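Local coordinates for citrinin polyketide synthase (Monascus purpureus, PDB 5MPT), which builds the keto-aldehyde precursor of the mycotoxin citrinin, its C-methyltransferase domain, the part described here, methylating the polyketide chain with S-adenosylmethionine as methyl donor, at residues 207-212 / 234-239; 276-281 / 302-307; 280-285 / 309-314; 360-365 / 376-381. All coordinates share one frame; numbering follows the deposited sequence. Where two conformers were deposited one is given.

Contact 1: residues 207-212 / 234-239; sequences PLRILE and PVEYTM
Tyr237 and Glu212 slant across one another on one face of two parallel strands, and the phenol OH donates to Glu212 OE1 at 2.6 Å. OE1 lies at the ring edge, in the ring plane, while the carboxylate stands at 90° to it, and the hydroxyl approaches OE1 from above the carboxylate plane. Glu212 is fully extended, CG anti to the backbone N. OE1 is also bonded to Thr221 OG1 on helix 221-231, so two hydroxyls grip this buried oxygen. Farther back on the same face, Ile210 CG2 lies 3.8 Å from Tyr237 CE2, while Ile210 CD1 reaches Val235 CG2.

The other face carries Arg209 and Glu236, side by side and pointing the same way. Arg209 NE sends a nearly straight salt-bridge hydrogen bond (171°, 3.2 Å) to Glu236 OE1. With the two flat groups turned 50° apart, OE1 lies in the guanidinium plane while NE comes from above the carboxylate plane; Leu7 O holds NH1. Glu236 OE2 turns instead to Pro207 CG, 3.6 Å away. Beyond them Leu211 CD1 packs on Thr238 CG2.

Backbone bonds alternate between the strands, whose axes run nearly parallel. This is the pairing of a beta-alpha-beta unit, its strands connected through helix 221-231, in the Rossmann-like fold of class I methyltransferases.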
loop_
_atom_site.group_PDB
_atom_site.type_symbol
_atom_site.label_atom_id
_atom_site.label_comp_id
_atom_site.label_asym_id
_atom_site.label_seq_id
_atom_site.Cartn_x
_atom_site.Cartn_y
_atom_site.Cartn_z
ATOM N N PRO A 207 29.540 3.127 6.417
ATOM C CA PRO A 207 28.294 2.529 5.932
ATOM C C PRO A 207 27.226 3.544 5.586
ATOM O O PRO A 207 27.099 4.614 6.196
ATOM C CB PRO A 207 27.837 1.666 7.109
ATOM C CG PRO A 207 28.355 2.411 8.308
ATOM C CD PRO A 207 29.652 3.045 7.877
ATOM N N LEU A 208 26.461 3.163 4.578
ATOM C CA LEU A 208 25.176 3.764 4.290
ATOM C C LEU A 208 24.166 3.155 5.252
ATOM O O LEU A 208 24.067 1.929 5.371
ATOM C CB LEU A 208 24.805 3.495 2.836
ATOM C CG LEU A 208 23.639 4.264 2.233
ATOM C CD1 LEU A 208 23.933 5.732 2.258
ATOM C CD2 LEU A 208 23.401 3.781 0.768
ATOM N N ARG A 209 23.490 4.002 6.003
ATOM C CA ARG A 209 22.540 3.557 7.004
ATOM C C ARG A 209 21.136 3.739 6.460
ATOM O O ARG A 209 20.696 4.865 6.185
ATOM C CB ARG A 209 22.756 4.313 8.315
ATOM C CG ARG A 209 24.183 4.125 8.829
ATOM C CD ARG A 209 24.442 4.744 10.210
ATOM N NE ARG A 209 25.632 4.131 10.813
ATOM C CZ ARG A 209 26.726 4.774 11.195
ATOM N NH1 ARG A 209 26.818 6.098 11.089
ATOM N NH2 ARG A 209 27.732 4.076 11.715
ATOM N N ILE A 210 20.453 2.616 6.296
ATOM C CA ILE A 210 19.121 2.544 5.707
ATOM C C ILE A 210 18.197 1.920 6.736
ATOM O O ILE A 210 18.512 0.861 7.297
ATOM C CB ILE A 210 19.107 1.704 4.418
ATOM C CG1 ILE A 210 20.145 2.230 3.441
ATOM C CG2 ILE A 210 17.679 1.672 3.834
ATOM C CD1 ILE A 210 20.259 1.393 2.127
ATOM N N LEU A 211 17.067 2.568 6.988
ATOM C CA LEU A 211 16.071 2.043 7.912
ATOM C C LEU A 211 14.745 1.909 7.182
ATOM O O LEU A 211 14.252 2.877 6.591
ATOM C CB LEU A 211 15.923 2.941 9.136
ATOM C CG LEU A 211 15.027 2.408 10.268
ATOM C CD1 LEU A 211 15.640 2.791 11.625
ATOM C CD2 LEU A 211 13.632 2.944 10.118
ATOM N N GLU A 212 14.163 0.727 7.238
ATOM C CA GLU A 212 12.874 0.474 6.617
ATOM C C GLU A 212 11.806 0.443 7.701
ATOM O O GLU A 212 11.899 -0.336 8.657
ATOM C CB GLU A 212 12.883 -0.827 5.812
ATOM C CG GLU A 212 11.557 -1.069 5.132
ATOM C CD GLU A 212 11.489 -2.344 4.337
ATOM O OE1 GLU A 212 12.458 -3.129 4.360
ATOM O OE2 GLU A 212 10.426 -2.567 3.722
ATOM N N PRO A 234 29.567 -0.694 1.838
ATOM C CA PRO A 234 29.218 -0.887 3.249
ATOM C C PRO A 234 27.840 -0.324 3.559
ATOM O O PRO A 234 27.484 0.780 3.136
ATOM C CB PRO A 234 30.324 -0.133 3.991
ATOM C CG PRO A 234 31.439 -0.014 3.013
ATOM C CD PRO A 234 30.798 0.095 1.673
ATOM N N VAL A 235 27.066 -1.100 4.306
ATOM C CA VAL A 235 25.674 -0.770 4.590
ATOM C C VAL A 235 25.285 -1.380 5.924
ATOM O O VAL A 235 25.775 -2.442 6.314
ATOM C CB VAL A 235 24.733 -1.272 3.468
ATOM C CG1 VAL A 235 24.903 -2.763 3.267
ATOM C CG2 VAL A 235 23.267 -0.962 3.798
ATOM N N GLU A 236 24.396 -0.685 6.627
ATOM C CA GLU A 236 23.649 -1.228 7.750
ATOM C C GLU A 236 22.179 -1.004 7.437
ATOM O O GLU A 236 21.741 0.146 7.303
ATOM C CB GLU A 236 24.065 -0.550 9.066
ATOM C CG GLU A 236 25.521 -0.821 9.470
ATOM C CD GLU A 236 26.046 0.137 10.549
ATOM O OE1 GLU A 236 25.241 0.918 11.103
ATOM O OE2 GLU A 236 27.266 0.108 10.836
ATOM N N TYR A 237 21.434 -2.105 7.256
ATOM C CA TYR A 237 20.006 -2.080 6.929
ATOM C C TYR A 237 19.199 -2.500 8.143
ATOM O O TYR A 237 19.294 -3.648 8.586
ATOM C CB TYR A 237 19.723 -3.011 5.770
ATOM C CG TYR A 237 18.373 -2.834 5.126
ATOM C CD1 TYR A 237 17.216 -3.311 5.728
ATOM C CD2 TYR A 237 18.266 -2.220 3.890
ATOM C CE1 TYR A 237 15.984 -3.170 5.105
ATOM C CE2 TYR A 237 17.054 -2.079 3.263
ATOM C CZ TYR A 237 15.910 -2.553 3.878
ATOM O OH TYR A 237 14.703 -2.403 3.234
ATOM N N THR A 238 18.421 -1.571 8.689
ATOM C CA THR A 238 17.603 -1.826 9.856
ATOM C C THR A 238 16.180 -2.033 9.356
ATOM O O THR A 238 15.529 -1.101 8.864
ATOM C CB THR A 238 17.712 -0.681 10.867
ATOM O OG1 THR A 238 19.087 -0.477 11.220
ATOM C CG2 THR A 238 16.925 -0.990 12.132
ATOM N N MET A 239 15.716 -3.267 9.452
ATOM C CA MET A 239 14.365 -3.614 9.069
ATOM C C MET A 239 13.481 -3.511 10.306
ATOM O O MET A 239 13.770 -4.138 11.334
ATOM C CB MET A 239 14.331 -5.022 8.494
ATOM C CG MET A 239 12.982 -5.419 7.991
ATOM S SD MET A 239 12.895 -7.175 7.724
ATOM C CE MET A 239 11.216 -7.277 7.114
HETATM O O HOH W 1 20.308 1.433 9.678
#

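Contact 2: residues 276-281 / 302-307; sequences VHSQHI and HRILRP
Ile304 O accepts from both Ser278 N and Gln279 N, which fastens the C-terminal end of helix 294-304 to the start of strand 279-285 within the Rossmann-like methyltransferase fold. Gln279 N lies nearly along the C=O axis at 3.1 Å, whereas Ser278 N stands above the carbonyl plane. Arg306 N returns a bond to Gln279 O, giving a single parallel bridge, Gln279 with Leu305. On this buried side Ile304 CG2 packs alongside Gln279 CG at 3.8 Å.

The outer side is more exposed, and its side chains are held more loosely, though His277 N still bonds to Arg303 O at 2.8 Å. His277 ND1 makes a longer, bent bond to Leu305 O (3.2 Å), and Arg303 CD only lightly touches His277 CE1 and Val276 CG1.

At the other end of the contact, away from His277, a bend at chi3 (51°) sets Arg306 NE over the His280 ring, the guanidinium and ring planes 23° apart. Arg306 NH2 forms a salt bridge with Asp308, His280 NE2 is bonded to Ser10 O, and water 2 joins Arg306 NH1 to Ser278 O. Arg306 CD sits 3.5 Å from the His280 ring centroid, 6° off the normal, in a CH-pi contact.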
loop_
_atom_site.group_PDB
_atom_site.type_symbol
_atom_site.label_atom_id
_atom_site.label_comp_id
_atom_site.label_asym_id
_atom_site.label_seq_id
_atom_site.Cartn_x
_atom_site.Cartn_y
_atom_site.Cartn_z
ATOM N N VAL A 276 18.030 9.290 16.589
ATOM C CA VAL A 276 18.009 10.679 16.133
ATOM C C VAL A 276 19.171 10.931 15.177
ATOM O O VAL A 276 20.335 10.611 15.471
ATOM C CB VAL A 276 18.039 11.628 17.346
ATOM C CG1 VAL A 276 18.317 13.082 16.962
ATOM C CG2 VAL A 276 16.693 11.580 18.087
ATOM N N HIS A 277 18.847 11.476 14.001
ATOM C CA HIS A 277 19.867 11.894 13.027
ATOM C C HIS A 277 20.829 10.753 12.716
ATOM O O HIS A 277 22.042 10.946 12.635
ATOM C CB HIS A 277 20.658 13.100 13.542
ATOM C CG HIS A 277 19.860 14.357 13.728
ATOM N ND1 HIS A 277 18.658 14.594 13.101
ATOM C CD2 HIS A 277 20.112 15.459 14.483
ATOM C CE1 HIS A 277 18.204 15.785 13.451
ATOM N NE2 HIS A 277 19.072 16.333 14.284
ATOM N N SER A 278 20.298 9.548 12.563
ATOM C CA SER A 278 21.132 8.371 12.420
ATOM C C SER A 278 21.131 7.792 11.023
ATOM O O SER A 278 22.127 7.183 10.629
ATOM C CB SER A 278 20.711 7.277 13.396
ATOM O OG SER A 278 19.380 6.871 13.166
ATOM N N GLN A 279 20.064 7.985 10.255
ATOM C CA GLN A 279 19.890 7.277 9.003
ATOM C C GLN A 279 20.056 8.163 7.767
ATOM O O GLN A 279 19.598 9.315 7.746
ATOM C CB GLN A 279 18.486 6.641 8.953
ATOM C CG GLN A 279 18.135 5.760 10.076
ATOM C CD GLN A 279 19.078 4.588 10.263
ATOM O OE1 GLN A 279 19.344 3.813 9.359
ATOM N NE2 GLN A 279 19.598 4.471 11.472
ATOM N N HIS A 280 20.699 7.609 6.727
ATOM C CA HIS A 280 20.770 8.256 5.412
ATOM C C HIS A 280 19.460 8.159 4.654
ATOM O O HIS A 280 19.057 9.114 3.976
ATOM C CB HIS A 280 21.855 7.612 4.541
ATOM C CG HIS A 280 23.238 7.831 5.054
ATOM N ND1 HIS A 280 23.859 6.939 5.901
ATOM C CD2 HIS A 280 24.122 8.830 4.836
ATOM C CE1 HIS A 280 25.073 7.383 6.183
ATOM N NE2 HIS A 280 25.246 8.533 5.559
ATOM N N ILE A 281 18.783 7.024 4.777
ATOM C CA ILE A 281 17.617 6.674 3.972
ATOM C C ILE A 281 16.588 6.008 4.854
ATOM O O ILE A 281 16.897 5.049 5.573
ATOM C CB ILE A 281 18.000 5.724 2.822
ATOM C CG1 ILE A 281 19.114 6.323 1.998
ATOM C CG2 ILE A 281 16.797 5.396 1.975
ATOM C CD1 ILE A 281 19.636 5.342 0.942
ATOM N N HIS A 302 11.463 12.569 10.034
ATOM C CA HIS A 302 12.456 13.604 9.771
ATOM C C HIS A 302 13.564 13.593 10.812
ATOM O O HIS A 302 14.743 13.726 10.480
ATOM C CB HIS A 302 11.791 14.979 9.738
ATOM C CG HIS A 302 12.673 16.053 9.204
ATOM N ND1 HIS A 302 13.487 16.819 10.009
ATOM C CD2 HIS A 302 12.871 16.494 7.943
ATOM C CE1 HIS A 302 14.154 17.682 9.260
ATOM N NE2 HIS A 302 13.813 17.493 7.995
ATOM N N ARG A 303 13.204 13.417 12.079
ATOM C CA ARG A 303 14.184 13.543 13.151
ATOM C C ARG A 303 15.152 12.371 13.162
ATOM O O ARG A 303 16.272 12.504 13.654
ATOM C CB ARG A 303 13.430 13.657 14.484
ATOM C CG ARG A 303 14.311 13.922 15.729
ATOM C CD ARG A 303 15.193 15.167 15.599
ATOM N NE ARG A 303 14.413 16.400 15.454
ATOM C CZ ARG A 303 14.376 17.395 16.337
ATOM N NH1 ARG A 303 15.088 17.345 17.457
ATOM N NH2 ARG A 303 13.625 18.459 16.088
ATOM N N ILE A 304 14.741 11.233 12.606
ATOM C CA ILE A 304 15.604 10.063 12.492
ATOM C C ILE A 304 16.576 10.199 11.326
ATOM O O ILE A 304 17.610 9.522 11.306
ATOM C CB ILE A 304 14.719 8.810 12.353
ATOM C CG1 ILE A 304 13.905 8.609 13.649
ATOM C CG2 ILE A 304 15.526 7.556 12.086
ATOM C CD1 ILE A 304 12.734 7.628 13.504
ATOM N N LEU A 305 16.296 11.093 10.389
ATOM C CA LEU A 305 17.177 11.273 9.238
ATOM C C LEU A 305 18.363 12.130 9.612
ATOM O O LEU A 305 18.232 13.135 10.323
ATOM C CB LEU A 305 16.455 11.943 8.073
ATOM C CG LEU A 305 15.396 11.079 7.391
ATOM C CD1 LEU A 305 14.639 11.847 6.325
ATOM C CD2 LEU A 305 16.033 9.843 6.772
ATOM N N ARG A 306 19.528 11.728 9.117
ATOM C CA ARG A 306 20.644 12.652 9.035
ATOM C C ARG A 306 20.241 13.869 8.196
ATOM O O ARG A 306 19.373 13.765 7.325
ATOM C CB ARG A 306 21.847 11.974 8.390
ATOM C CG ARG A 306 22.399 10.775 9.132
ATOM C CD ARG A 306 23.236 9.938 8.196
ATOM N NE ARG A 306 24.235 10.744 7.484
ATOM C CZ ARG A 306 25.495 10.920 7.902
ATOM N NH1 ARG A 306 25.904 10.303 8.985
ATOM N NH2 ARG A 306 26.366 11.664 7.204
ATOM N N PRO A 307 20.879 15.027 8.422
ATOM C CA PRO A 307 20.595 16.215 7.596
ATOM C C PRO A 307 20.797 15.988 6.118
ATOM O O PRO A 307 20.137 16.651 5.309
ATOM C CB PRO A 307 21.604 17.253 8.127
ATOM C CG PRO A 307 21.857 16.851 9.471
ATOM C CD PRO A 307 21.767 15.360 9.543
HETATM O O HOH W 2 24.553 8.321 10.921
#

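Contact 3: residues 280-285 / 309-314; sequences HIILAT and GFLLLL. With SAH (S-adenosyl-L-homocysteine), chain B.
Phe310 lies alongside Ile281, both side chains pointing the same way, its ring tip CZ 3.7 Å from Ile281 CG1 and its CE2 near the CG2 branch. Its CG stands between the backbone N and the carbonyl carbon (chi1 63°), a placement that sets the ring beside Ile281, which it meets obliquely. On the same face Leu283 CD2 touches both CB and CD2 of Leu312, each at 3.9 Å. Helix 181-198 covers this face, with Leu194 on Ile281 and Leu197 on Phe310.

The opposite face is carried by Ile282, Ala284, Leu311 and Leu313. Leu311 CD1 bends across to Ile282 CG2, 3.8 Å away, and Leu313 CD2 reaches Ala284 CB.

The strands run nearly parallel, their axes 4.7 Å apart, and belong to the central sheet of the Rossmann-like methyltransferase fold. Five backbone bonds join them; the straightest runs from Leu312 N to Ile282 O (178°), while the one from Ala284 N to Leu312 O is long and bent (3.2 Å, 138°). All twelve residues are buried.

At the C-terminal end of strand 279-285, Thr285 directs its backbone O to the amino N of S-adenosyl-L-homocysteine, which donates to it at 2.9 Å. Thr285 OG1 is hydrogen-bonded to Thr220 OG1, tying the ligand-binding residue to the segment ahead of helix 221-231.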
loop_
_atom_site.group_PDB
_atom_site.type_symbol
_atom_site.label_atom_id
_atom_site.label_comp_id
_atom_site.label_asym_id
_atom_site.label_seq_id
_atom_site.Cartn_x
_atom_site.Cartn_y
_atom_site.Cartn_z
ATOM N N HIS A 280 20.699 7.609 6.727
ATOM C CA HIS A 280 20.770 8.256 5.412
ATOM C C HIS A 280 19.460 8.159 4.654
ATOM O O HIS A 280 19.057 9.114 3.976
ATOM C CB HIS A 280 21.855 7.612 4.541
ATOM C CG HIS A 280 23.238 7.831 5.054
ATOM N ND1 HIS A 280 23.859 6.939 5.901
ATOM C CD2 HIS A 280 24.122 8.830 4.836
ATOM C CE1 HIS A 280 25.073 7.383 6.183
ATOM N NE2 HIS A 280 25.246 8.533 5.559
ATOM N N ILE A 281 18.783 7.024 4.777
ATOM C CA ILE A 281 17.617 6.674 3.972
ATOM C C ILE A 281 16.588 6.008 4.854
ATOM O O ILE A 281 16.897 5.049 5.573
ATOM C CB ILE A 281 18.000 5.724 2.822
ATOM C CG1 ILE A 281 19.114 6.323 1.998
ATOM C CG2 ILE A 281 16.797 5.396 1.975
ATOM C CD1 ILE A 281 19.636 5.342 0.942
ATOM N N ILE A 282 15.357 6.500 4.797
ATOM C CA ILE A 282 14.222 5.780 5.344
ATOM C C ILE A 282 13.325 5.351 4.193
ATOM O O ILE A 282 12.871 6.180 3.399
ATOM C CB ILE A 282 13.459 6.606 6.380
ATOM C CG1 ILE A 282 14.365 6.736 7.594
ATOM C CG2 ILE A 282 12.120 5.920 6.780
ATOM C CD1 ILE A 282 13.889 7.665 8.613
ATOM N N LEU A 283 13.140 4.049 4.093
ATOM C CA LEU A 283 12.209 3.397 3.182
ATOM C C LEU A 283 10.904 3.115 3.910
ATOM O O LEU A 283 10.938 2.684 5.056
ATOM C CB LEU A 283 12.820 2.090 2.679
ATOM C CG LEU A 283 14.113 2.195 1.867
ATOM C CD1 LEU A 283 14.538 0.824 1.361
ATOM C CD2 LEU A 283 13.968 3.168 0.718
ATOM N N ALA A 284 9.752 3.326 3.238
ATOM C CA ALA A 284 8.454 3.165 3.909
ATOM C C ALA A 284 7.416 2.882 2.826
ATOM O O ALA A 284 6.947 3.810 2.155
ATOM C CB ALA A 284 8.093 4.397 4.728
ATOM N N THR A 285 7.042 1.616 2.694
ATOM C CA THR A 285 6.119 1.179 1.652
ATOM C C THR A 285 4.760 0.943 2.278
ATOM O O THR A 285 4.579 -0.026 3.021
ATOM C CB THR A 285 6.641 -0.083 0.974
ATOM O OG1 THR A 285 7.877 0.224 0.325
ATOM C CG2 THR A 285 5.608 -0.683 -0.001
ATOM N N GLY A 309 20.103 13.193 4.592
ATOM C CA GLY A 309 19.321 12.027 4.232
ATOM C C GLY A 309 17.992 12.347 3.570
ATOM O O GLY A 309 17.619 13.498 3.338
ATOM N N PHE A 310 17.234 11.277 3.318
ATOM C CA PHE A 310 15.931 11.442 2.699
ATOM C C PHE A 310 15.018 10.281 3.042
ATOM O O PHE A 310 15.449 9.158 3.350
ATOM C CB PHE A 310 16.015 11.563 1.171
ATOM C CG PHE A 310 16.551 10.351 0.493
ATOM C CD1 PHE A 310 17.891 10.239 0.218
ATOM C CD2 PHE A 310 15.709 9.347 0.077
ATOM C CE1 PHE A 310 18.395 9.147 -0.403
ATOM C CE2 PHE A 310 16.217 8.242 -0.584
ATOM C CZ PHE A 310 17.542 8.138 -0.829
ATOM N N LEU A 311 13.739 10.583 2.924
ATOM C CA LEU A 311 12.660 9.617 2.987
ATOM C C LEU A 311 12.238 9.224 1.577
ATOM O O LEU A 311 11.995 10.094 0.739
ATOM C CB LEU A 311 11.478 10.224 3.736
ATOM C CG LEU A 311 10.123 9.482 3.691
ATOM C CD1 LEU A 311 10.251 8.132 4.354
ATOM C CD2 LEU A 311 9.097 10.331 4.387
ATOM N N LEU A 312 12.064 7.928 1.362
ATOM C CA LEU A 312 11.488 7.395 0.130
ATOM C C LEU A 312 10.214 6.657 0.504
ATOM O O LEU A 312 10.262 5.524 0.990
ATOM C CB LEU A 312 12.465 6.486 -0.602
ATOM C CG LEU A 312 11.967 6.075 -1.982
ATOM C CD1 LEU A 312 11.880 7.250 -2.930
ATOM C CD2 LEU A 312 12.921 5.071 -2.575
ATOM N N LEU A 313 9.092 7.318 0.273
ATOM C CA LEU A 313 7.786 6.686 0.401
ATOM C C LEU A 313 7.425 5.911 -0.860
ATOM O O LEU A 313 7.713 6.332 -1.992
ATOM C CB LEU A 313 6.708 7.733 0.648
ATOM C CG LEU A 313 6.780 8.527 1.931
ATOM C CD1 LEU A 313 5.900 9.751 1.816
ATOM C CD2 LEU A 313 6.315 7.664 3.107
ATOM N N LEU A 314 6.796 4.766 -0.662
ATOM C CA LEU A 314 6.058 4.093 -1.723
ATOM C C LEU A 314 4.631 4.084 -1.221
ATOM O O LEU A 314 4.330 3.375 -0.259
ATOM C CB LEU A 314 6.575 2.679 -1.979
ATOM C CG LEU A 314 6.160 2.061 -3.323
ATOM C CD1 LEU A 314 6.913 0.765 -3.574
ATOM C CD2 LEU A 314 4.671 1.807 -3.407
HETATM N N SAH B . 5.589 -2.730 3.629
HETATM C CA SAH B . 4.519 -3.749 3.842
HETATM C CB SAH B . 3.216 -3.577 3.071
HETATM C CG SAH B . 2.304 -2.482 3.595
HETATM S SD SAH B . 1.380 -3.197 4.998
HETATM C C SAH B . 5.116 -5.134 3.464
HETATM O O SAH B . 4.532 -6.111 4.125
HETATM O OXT SAH B . 5.977 -5.302 2.637
HETATM C "C5'" SAH B . 1.573 -1.932 6.282
HETATM C "C4'" SAH B . 2.658 -2.365 7.246
HETATM O "O4'" SAH B . 2.835 -1.249 8.146
HETATM C "C3'" SAH B . 2.319 -3.584 8.115
HETATM O "O3'" SAH B . 3.477 -4.413 8.140
HETATM C "C2'" SAH B . 2.010 -2.968 9.491
HETATM O "O2'" SAH B . 2.377 -3.824 10.570
HETATM C "C1'" SAH B . 2.904 -1.733 9.464
HETATM N N9 SAH B . 2.519 -0.646 10.355
HETATM C C8 SAH B . 1.261 -0.181 10.632
HETATM N N7 SAH B . 1.226 0.784 11.518
HETATM C C5 SAH B . 2.561 0.966 11.856
HETATM C C6 SAH B . 3.205 1.840 12.752
HETATM N N6 SAH B . 2.564 2.713 13.539
HETATM N N1 SAH B . 4.547 1.762 12.842
HETATM C C2 SAH B . 5.199 0.872 12.088
HETATM N N3 SAH B . 4.707 0.001 11.206
HETATM C C4 SAH B . 3.368 0.095 11.140
#

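Contact 4: residues 360-365 / 376-381; sequences GHVDWT and RLIIAL
Thr365, which loses the most surface here, is gripped by Leu377 and Arg376 through three groups: its N donates to Leu377 O, its OG1 accepts from Leu377 N at 3.0 Å, and its carbonyl O takes Arg376 NH1 at 2.8 Å. This last bond lies on a lone pair in the carbonyl plane and within the guanidinium plane; Asn373 OD1 holds Arg376 NH2. The extended arginine also brings CD to within 3.3 Å of Trp364 CD1, approaching the indole obliquely.

At the other end of the contact Leu381, next in buried surface, lies beside His361, CB to CB at 4.0 Å, with its CD1 at the imidazole edge. The strands form an antiparallel hairpin (167°): 361-364 is outermost in the mixed sheet, and 375-381 pairs antiparallel with strand 309-316. Ile378 lies about 4 Å, side chain to side chain, from active-site Glu315.

Polar groups at the Thr365 end thus add side-chain bonds to the backbone pairing, whereas the Leu381 side chain contributes apolar packing, implying a more directional hold at Thr365.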
loop_
_atom_site.group_PDB
_atom_site.type_symbol
_atom_site.label_atom_id
_atom_site.label_comp_id
_atom_site.label_asym_id
_atom_site.label_seq_id
_atom_site.Cartn_x
_atom_site.Cartn_y
_atom_site.Cartn_z
ATOM N N GLY A 360 12.961 19.510 2.897
ATOM C CA GLY A 360 13.382 20.632 2.073
ATOM C C GLY A 360 13.134 20.468 0.590
ATOM O O GLY A 360 13.158 21.444 -0.167
ATOM N N HIS A 361 12.890 19.238 0.159
ATOM C CA HIS A 361 12.684 18.955 -1.256
ATOM C C HIS A 361 11.791 17.740 -1.367
ATOM O O HIS A 361 12.075 16.719 -0.738
ATOM C CB HIS A 361 13.990 18.675 -1.986
ATOM C CG HIS A 361 13.817 18.355 -3.443
ATOM N ND1 HIS A 361 13.657 19.329 -4.404
ATOM C CD2 HIS A 361 13.787 17.170 -4.103
ATOM C CE1 HIS A 361 13.556 18.762 -5.593
ATOM N NE2 HIS A 361 13.637 17.452 -5.439
ATOM N N VAL A 362 10.731 17.847 -2.164
ATOM C CA VAL A 362 9.803 16.744 -2.390
ATOM C C VAL A 362 9.636 16.538 -3.885
ATOM O O VAL A 362 9.424 17.501 -4.631
ATOM C CB VAL A 362 8.428 16.994 -1.749
ATOM C CG1 VAL A 362 7.504 15.806 -2.010
ATOM C CG2 VAL A 362 8.591 17.316 -0.239
ATOM N N ASP A 363 9.705 15.282 -4.313
ATOM C CA ASP A 363 9.476 14.914 -5.707
ATOM C C ASP A 363 8.748 13.572 -5.729
ATOM O O ASP A 363 8.667 12.866 -4.713
ATOM C CB ASP A 363 10.806 14.870 -6.471
ATOM C CG ASP A 363 10.638 14.995 -8.004
ATOM O OD1 ASP A 363 9.498 15.057 -8.509
ATOM O OD2 ASP A 363 11.679 15.061 -8.704
ATOM N N TRP A 364 8.190 13.207 -6.886
ATOM C CA TRP A 364 7.573 11.885 -6.979
ATOM C C TRP A 364 7.550 11.406 -8.417
ATOM O O TRP A 364 7.723 12.184 -9.353
ATOM C CB TRP A 364 6.153 11.848 -6.417
ATOM C CG TRP A 364 5.232 12.883 -6.979
ATOM C CD1 TRP A 364 4.474 12.795 -8.115
ATOM C CD2 TRP A 364 4.957 14.159 -6.409
ATOM N NE1 TRP A 364 3.759 13.953 -8.293
ATOM C CE2 TRP A 364 4.034 14.804 -7.250
ATOM C CE3 TRP A 364 5.419 14.833 -5.268
ATOM C CZ2 TRP A 364 3.557 16.084 -6.984
ATOM C CZ3 TRP A 364 4.948 16.096 -5.013
ATOM C CH2 TRP A 364 4.024 16.707 -5.865
ATOM N N THR A 365 7.376 10.092 -8.564
ATOM C CA THR A 365 7.280 9.468 -9.873
ATOM C C THR A 365 5.996 9.885 -10.558
ATOM O O THR A 365 4.957 10.090 -9.908
ATOM C CB THR A 365 7.317 7.948 -9.747
ATOM O OG1 THR A 365 6.316 7.534 -8.810
ATOM C CG2 THR A 365 8.674 7.493 -9.237
ATOM N N ARG A 376 2.964 5.880 -6.182
ATOM C CA ARG A 376 4.112 6.699 -6.483
ATOM C C ARG A 376 5.218 6.395 -5.497
ATOM O O ARG A 376 4.965 6.090 -4.326
ATOM C CB ARG A 376 3.778 8.178 -6.413
ATOM C CG ARG A 376 2.732 8.605 -7.377
ATOM C CD ARG A 376 2.619 10.099 -7.434
ATOM N NE ARG A 376 1.378 10.479 -8.068
ATOM C CZ ARG A 376 1.203 10.652 -9.375
ATOM N NH1 ARG A 376 2.222 10.512 -10.241
ATOM N NH2 ARG A 376 -0.018 10.961 -9.819
ATOM N N LEU A 377 6.463 6.509 -5.969
ATOM C CA LEU A 377 7.560 6.808 -5.070
ATOM C C LEU A 377 7.563 8.308 -4.818
ATOM O O LEU A 377 7.502 9.115 -5.749
ATOM C CB LEU A 377 8.909 6.377 -5.628
ATOM C CG LEU A 377 9.158 4.897 -5.929
ATOM C CD1 LEU A 377 10.521 4.716 -6.626
ATOM C CD2 LEU A 377 9.047 4.085 -4.668
ATOM N N ILE A 378 7.626 8.676 -3.557
ATOM C CA ILE A 378 7.630 10.066 -3.121
ATOM C C ILE A 378 8.891 10.217 -2.300
ATOM O O ILE A 378 9.067 9.546 -1.272
ATOM C CB ILE A 378 6.384 10.443 -2.296
ATOM C CG1 ILE A 378 5.099 10.131 -3.057
ATOM C CG2 ILE A 378 6.401 11.924 -1.928
ATOM C CD1 ILE A 378 3.841 10.228 -2.174
ATOM N N ILE A 379 9.809 11.021 -2.797
ATOM C CA ILE A 379 11.068 11.265 -2.101
ATOM C C ILE A 379 10.987 12.607 -1.399
ATOM O O ILE A 379 10.410 13.573 -1.931
ATOM C CB ILE A 379 12.268 11.187 -3.080
ATOM C CG1 ILE A 379 13.571 11.180 -2.288
ATOM C CG2 ILE A 379 12.267 12.356 -4.098
ATOM C CD1 ILE A 379 14.791 10.836 -3.164
ATOM N N ALA A 380 11.572 12.672 -0.196
ATOM C CA ALA A 380 11.534 13.867 0.641
ATOM C C ALA A 380 12.890 14.022 1.326
ATOM O O ALA A 380 13.300 13.169 2.120
ATOM C CB ALA A 380 10.396 13.779 1.645
ATOM N N LEU A 381 13.596 15.075 0.967
ATOM C CA LEU A 381 14.919 15.332 1.509
ATOM C C LEU A 381 14.811 16.051 2.844
ATOM O O LEU A 381 13.998 16.972 3.017
ATOM C CB LEU A 381 15.740 16.164 0.528
ATOM C CG LEU A 381 16.403 15.418 -0.633
ATOM C CD1 LEU A 381 15.434 14.676 -1.477
ATOM C CD2 LEU A 381 17.206 16.414 -1.478
#

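Contacts 1, 3 and 4 pair strands of one mixed sheet, while contact 2 fastens the end of helix 294-304 to the N-terminal start of central strand 279-285. Contact 3 is the fully buried core, almost wholly aliphatic and aromatic; contact 1 is also buried but mixes a salt bridge and a buried phenol-carboxylate bond. Contacts 2 and 4 are only partly buried, and each includes a partly exposed arginine (Arg306, Arg376) packing on a ring. Contacts 2 and 3 share His280 and Ile281, and strand 208-213 of contact 1 borders strand 279-285 of both. Contact 4 adjoins contact 3, with Leu313 N 2.7 Å from Ile378 O, adding the antiparallel edge. Of the four, contact 3 alone touches the ligand.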